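Local structure of 6-phosphogluconate dehydrogenase (Decarboxylating) (4E21) at residues D113-Y119 against H207-M211; R150-I156 against F170-P175. The protein probably catalyses the NADP-dependent oxidative decarboxylation of 6-phosphogluconate in the pentose phosphate pathway. All coordinates share one frame; numbering follows the deposited sequence.

Contact 1: residues D113-Y119 against H207-M211; sequences DGGNSHY and HFVKM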
# COMPACT_ATOMS: atom_id res chain seq x y z
N ASP B 113 -9.21 33.79 -6.38
CA ASP B 113 -8.52 32.76 -7.18
C ASP B 113 -9.30 31.45 -7.05
O ASP B 113 -9.35 30.83 -5.98
CB ASP B 113 -7.08 32.57 -6.73
CG ASP B 113 -6.35 31.49 -7.51
OD1 ASP B 113 -6.89 31.01 -8.53
OD2 ASP B 113 -5.23 31.11 -7.11
N GLY B 114 -9.95 31.06 -8.14
CA GLY B 114 -10.82 29.92 -8.14
C GLY B 114 -10.19 28.73 -8.83
O GLY B 114 -10.82 27.69 -8.97
N GLY B 115 -8.94 28.88 -9.26
CA GLY B 115 -8.26 27.81 -9.96
C GLY B 115 -7.60 26.83 -9.00
O GLY B 115 -7.89 26.81 -7.81
N ASN B 116 -6.69 26.02 -9.55
CA ASN B 116 -5.97 25.01 -8.79
C ASN B 116 -4.63 25.49 -8.27
O ASN B 116 -3.58 25.01 -8.69
CB ASN B 116 -5.79 23.78 -9.67
CG ASN B 116 -7.10 23.20 -10.12
OD1 ASN B 116 -7.93 22.81 -9.29
ND2 ASN B 116 -7.32 23.15 -11.44
N SER B 117 -4.66 26.47 -7.38
CA SER B 117 -3.45 26.96 -6.75
C SER B 117 -3.19 26.14 -5.50
O SER B 117 -4.13 25.62 -4.89
CB SER B 117 -3.61 28.44 -6.39
OG SER B 117 -3.42 29.26 -7.53
N HIS B 118 -1.92 26.02 -5.11
CA HIS B 118 -1.58 25.38 -3.86
C HIS B 118 -1.80 26.37 -2.70
O HIS B 118 -1.39 27.52 -2.76
CB HIS B 118 -0.14 24.88 -3.87
CG HIS B 118 0.22 24.11 -2.64
ND1 HIS B 118 0.80 24.70 -1.54
CD2 HIS B 118 0.04 22.80 -2.32
CE1 HIS B 118 0.99 23.78 -0.60
NE2 HIS B 118 0.53 22.62 -1.05
N TYR B 119 -2.45 25.91 -1.63
CA TYR B 119 -2.84 26.82 -0.55
C TYR B 119 -1.69 27.63 0.05
O TYR B 119 -1.91 28.75 0.50
CB TYR B 119 -3.60 26.08 0.54
CG TYR B 119 -2.71 25.34 1.51
CD1 TYR B 119 -2.38 25.90 2.74
CD2 TYR B 119 -2.19 24.08 1.19
CE1 TYR B 119 -1.56 25.22 3.63
CE2 TYR B 119 -1.36 23.40 2.07
CZ TYR B 119 -1.06 23.97 3.29
OH TYR B 119 -0.23 23.30 4.18
N HIS B 207 -8.64 26.17 -0.74
CA HIS B 207 -7.79 25.35 -1.59
C HIS B 207 -7.23 24.16 -0.81
O HIS B 207 -6.99 23.12 -1.39
CB HIS B 207 -6.64 26.16 -2.20
CG HIS B 207 -7.06 27.01 -3.36
ND1 HIS B 207 -6.34 28.10 -3.78
CD2 HIS B 207 -8.13 26.93 -4.18
CE1 HIS B 207 -6.94 28.66 -4.82
NE2 HIS B 207 -8.04 27.97 -5.08
N PHE B 208 -7.04 24.32 0.50
CA PHE B 208 -6.59 23.19 1.32
C PHE B 208 -7.65 22.08 1.30
O PHE B 208 -7.34 20.91 1.07
CB PHE B 208 -6.31 23.62 2.75
CG PHE B 208 -5.63 22.55 3.58
CD1 PHE B 208 -6.34 21.45 4.04
CD2 PHE B 208 -4.28 22.66 3.91
CE1 PHE B 208 -5.72 20.46 4.80
CE2 PHE B 208 -3.65 21.67 4.67
CZ PHE B 208 -4.38 20.56 5.12
N VAL B 209 -8.90 22.46 1.52
CA VAL B 209 -9.96 21.48 1.51
C VAL B 209 -10.23 20.91 0.12
O VAL B 209 -10.53 19.73 -0.02
CB VAL B 209 -11.25 22.02 2.16
CG1 VAL B 209 -12.40 21.00 2.00
CG2 VAL B 209 -11.00 22.32 3.65
N LYS B 210 -10.10 21.73 -0.92
CA LYS B 210 -10.33 21.23 -2.28
C LYS B 210 -9.26 20.20 -2.66
O LYS B 210 -9.53 19.20 -3.34
CB LYS B 210 -10.36 22.40 -3.29
CG LYS B 210 -10.05 22.00 -4.72
CD LYS B 210 -11.24 21.34 -5.38
CE LYS B 210 -10.85 20.65 -6.68
NZ LYS B 210 -10.31 21.61 -7.66
N MSE B 211 -8.03 20.47 -2.24
CA MSE B 211 -6.90 19.57 -2.45
C MSE B 211 -7.20 18.14 -1.92
O MSE B 211 -7.00 17.15 -2.63
CB MSE B 211 -5.66 20.19 -1.78
CG MSE B 211 -4.54 19.26 -1.40
SE MSE B 211 -3.06 20.17 -0.46
CE MSE B 211 -3.76 20.21 1.36
O HOH W 1 -10.52 25.02 -7.54
O HOH W 2 -5.49 22.91 -3.75
O HOH W 3 -3.87 23.36 -1.81
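Aromatic packing joins Tyr119 to Phe208: the edge of the phenylalanine is turned to the face of the tyrosine in a T-shaped pair, with ring planes at 72° and CD2 of Phe208 3.5 Å from CE2 of Tyr119. Tyr119 CG sits between its backbone N and carbonyl carbon (chi1 81°), which sets the ring face against Phe208 CD2. Selenomethionine Met211 adds an oblique Met-aromatic contact, SE 5.5 Å from the centroid of the Tyr119 ring, and its CE packs on Tyr119 CE2 at 4.1 Å. The His207 ring packs into the loop, CE1 3.7 Å from Ser117 CB.

Among the polar contacts, His207 ND1 is hydrogen-bonded to Asp122 OD2, and Tyr119 OH to Phe255 O of the second subunit. Asp113 braces the loop: OD1 accepts from Gly115 N at 3.0 Å, an Asx turn, while the syn lone pair of OD2 takes Ser117 OG at 2.6 Å. Lys210 NZ makes a weak hydrogen bond to Asn116 OD1 at 3.1 Å.

One water donates to both Ser117 O and His207 O; another accepts from Tyr119 N and donates weakly to His207 O.

The arrangement is a strand-to-helix loop of a Rossmann-type domain, packed on the long helix 205-232, which belongs largely to the C-terminal family region.

Contact 2: residues R150-I156 against F170-P175; sequences RGYCLMI and FRTLAP
Ile156 and Phe170 meet from opposite directions, the isoleucine methyl CD1 standing over the centre of the phenylalanine ring. This is a CH-pi contact with CD1 3.4 Å from the ring centroid and only 14° off the ring normal. With chi1 of Ile156 at -48°, CG1 lies anti to the carbonyl carbon and carries CD1 over the ring, while the other branch, CG2, reaches Phe170 CZ at 3.8 Å. Phe170 likewise holds CG opposite its own carbonyl carbon (chi1 -66°), and from there the ring is turned so that its face meets Ile156. Leu154, two residues back on the same side of the strand, crosses Phe170 obliquely. Its CD1 fits between two helix residues, 3.7 Å from Phe170 CD1 and 3.8 Å from Leu173 CB. Without the Phe170 ring, as with an alanine at this position, Ile156 CD1 would probably lose the face it rests on and a gap would open beside Leu154.

Where the helix ends, backbone takes over. Tyr152 N donates to Leu173 O at 2.9 Å in a nearly straight bond, and the edge of the tyrosine ring lies beside the same oxygen. The Pro175 ring packs on the backbone of 150-152, its CD 3.3 Å from Tyr152 O. Gly151 has positive phi, and a CB there would run into Pro175 CA.

Trp86 of strand 84-87 also touches Phe170 and Leu173. The chemistry is thus divided: aliphatic and aromatic groups bury the helix against the strand, whereas the backbone bond and the close fit of glycine and proline fix the position of the helix's C-terminal end.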
# COMPACT_ATOMS: atom_id res chain seq x y z
N ARG B 150 -25.70 22.29 -12.98
CA ARG B 150 -25.97 21.75 -11.65
C ARG B 150 -25.40 22.53 -10.46
O ARG B 150 -25.70 22.22 -9.31
CB ARG B 150 -25.56 20.28 -11.57
CG ARG B 150 -26.39 19.41 -12.50
CD ARG B 150 -26.01 17.94 -12.41
NE ARG B 150 -26.34 17.24 -13.65
CZ ARG B 150 -26.14 15.94 -13.85
NH1 ARG B 150 -25.62 15.18 -12.89
NH2 ARG B 150 -26.47 15.39 -15.02
N GLY B 151 -24.60 23.56 -10.72
CA GLY B 151 -23.96 24.26 -9.62
C GLY B 151 -22.65 23.60 -9.22
O GLY B 151 -22.47 22.39 -9.39
N TYR B 152 -21.73 24.41 -8.71
CA TYR B 152 -20.38 23.98 -8.35
C TYR B 152 -20.33 23.89 -6.85
O TYR B 152 -20.91 24.73 -6.14
CB TYR B 152 -19.35 25.02 -8.80
CG TYR B 152 -19.39 25.35 -10.28
CD1 TYR B 152 -20.20 26.37 -10.77
CD2 TYR B 152 -18.62 24.63 -11.20
CE1 TYR B 152 -20.24 26.67 -12.12
CE2 TYR B 152 -18.66 24.92 -12.56
CZ TYR B 152 -19.47 25.95 -13.01
OH TYR B 152 -19.51 26.24 -14.36
N CYS B 153 -19.66 22.86 -6.34
CA CYS B 153 -19.34 22.81 -4.92
C CYS B 153 -18.17 23.76 -4.69
O CYS B 153 -17.18 23.68 -5.40
CB CYS B 153 -18.95 21.40 -4.51
SG CYS B 153 -18.58 21.31 -2.76
N LEU B 154 -18.29 24.65 -3.71
CA LEU B 154 -17.33 25.74 -3.50
C LEU B 154 -16.75 25.72 -2.09
O LEU B 154 -17.48 25.73 -1.09
CB LEU B 154 -17.97 27.11 -3.73
CG LEU B 154 -18.53 27.35 -5.13
CD1 LEU B 154 -19.07 28.78 -5.26
CD2 LEU B 154 -17.47 27.09 -6.17
N MSE B 155 -15.43 25.68 -2.03
CA MSE B 155 -14.73 25.64 -0.76
C MSE B 155 -13.89 26.90 -0.68
O MSE B 155 -12.98 27.13 -1.49
CB MSE B 155 -13.89 24.36 -0.69
CG MSE B 155 -14.74 23.07 -0.67
SE MSE B 155 -13.85 21.65 -1.65
CE MSE B 155 -14.80 21.75 -3.35
N ILE B 156 -14.21 27.74 0.31
CA ILE B 156 -13.81 29.14 0.33
C ILE B 156 -12.93 29.48 1.52
O ILE B 156 -13.28 29.16 2.66
CB ILE B 156 -15.06 30.04 0.33
CG1 ILE B 156 -16.05 29.57 -0.75
CG2 ILE B 156 -14.68 31.51 0.15
CD1 ILE B 156 -17.49 30.08 -0.56
N PHE B 170 -21.75 33.37 -4.55
CA PHE B 170 -21.62 31.95 -4.20
C PHE B 170 -22.96 31.23 -4.31
O PHE B 170 -23.04 30.14 -4.89
CB PHE B 170 -21.04 31.79 -2.80
CG PHE B 170 -19.64 32.28 -2.67
CD1 PHE B 170 -18.74 32.10 -3.71
CD2 PHE B 170 -19.20 32.89 -1.51
CE1 PHE B 170 -17.44 32.55 -3.60
CE2 PHE B 170 -17.90 33.31 -1.39
CZ PHE B 170 -17.02 33.15 -2.43
N ARG B 171 -24.01 31.84 -3.76
CA ARG B 171 -25.36 31.30 -3.88
C ARG B 171 -25.73 30.96 -5.31
O ARG B 171 -26.26 29.88 -5.58
CB ARG B 171 -26.37 32.28 -3.34
CG ARG B 171 -26.61 32.11 -1.88
CD ARG B 171 -27.56 33.17 -1.39
NE ARG B 171 -28.52 32.55 -0.49
CZ ARG B 171 -28.29 32.33 0.79
NH1 ARG B 171 -27.11 32.68 1.32
NH2 ARG B 171 -29.22 31.76 1.54
N THR B 172 -25.47 31.88 -6.22
CA THR B 172 -25.77 31.66 -7.63
C THR B 172 -24.97 30.50 -8.19
O THR B 172 -25.50 29.65 -8.91
CB THR B 172 -25.48 32.92 -8.47
OG1 THR B 172 -26.33 33.97 -8.01
CG2 THR B 172 -25.73 32.68 -9.96
N LEU B 173 -23.69 30.47 -7.84
CA LEU B 173 -22.75 29.49 -8.37
C LEU B 173 -23.00 28.07 -7.83
O LEU B 173 -22.82 27.09 -8.55
CB LEU B 173 -21.34 29.93 -8.02
CG LEU B 173 -20.41 30.39 -9.15
CD1 LEU B 173 -21.15 30.83 -10.36
CD2 LEU B 173 -19.45 31.46 -8.63
N ALA B 174 -23.41 27.98 -6.57
CA ALA B 174 -23.61 26.71 -5.87
C ALA B 174 -24.93 26.03 -6.29
O ALA B 174 -25.82 26.66 -6.89
CB ALA B 174 -23.56 26.93 -4.36
N PRO B 175 -25.06 24.72 -5.99
CA PRO B 175 -26.22 23.93 -6.43
C PRO B 175 -27.52 24.30 -5.73
O PRO B 175 -28.57 24.18 -6.33
CB PRO B 175 -25.82 22.50 -6.05
CG PRO B 175 -24.32 22.51 -5.92
CD PRO B 175 -24.03 23.88 -5.34

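Overall arrangement
Contact 2 is nested inside the loop closed by contact 1: the chain runs through 113-119, then 150-156 and 170-175, before reaching 207-211. Their centres lie about 15 Å apart. Both draw on one mixed sheet, contact 1 at the end of strand 110-113 and contact 2 on strand 153-157, with strand 135-142 between those two. They touch directly where the selenium of Met155 packs against Lys210 CA at 3.6 Å. Contact 2 lies within the NAD-binding family region, packing helix 167-173 on its sheet, whereas contact 1 joins that region to helix 205-232. Both reach the second subunit, so sheet, long helix and second subunit meet in one region.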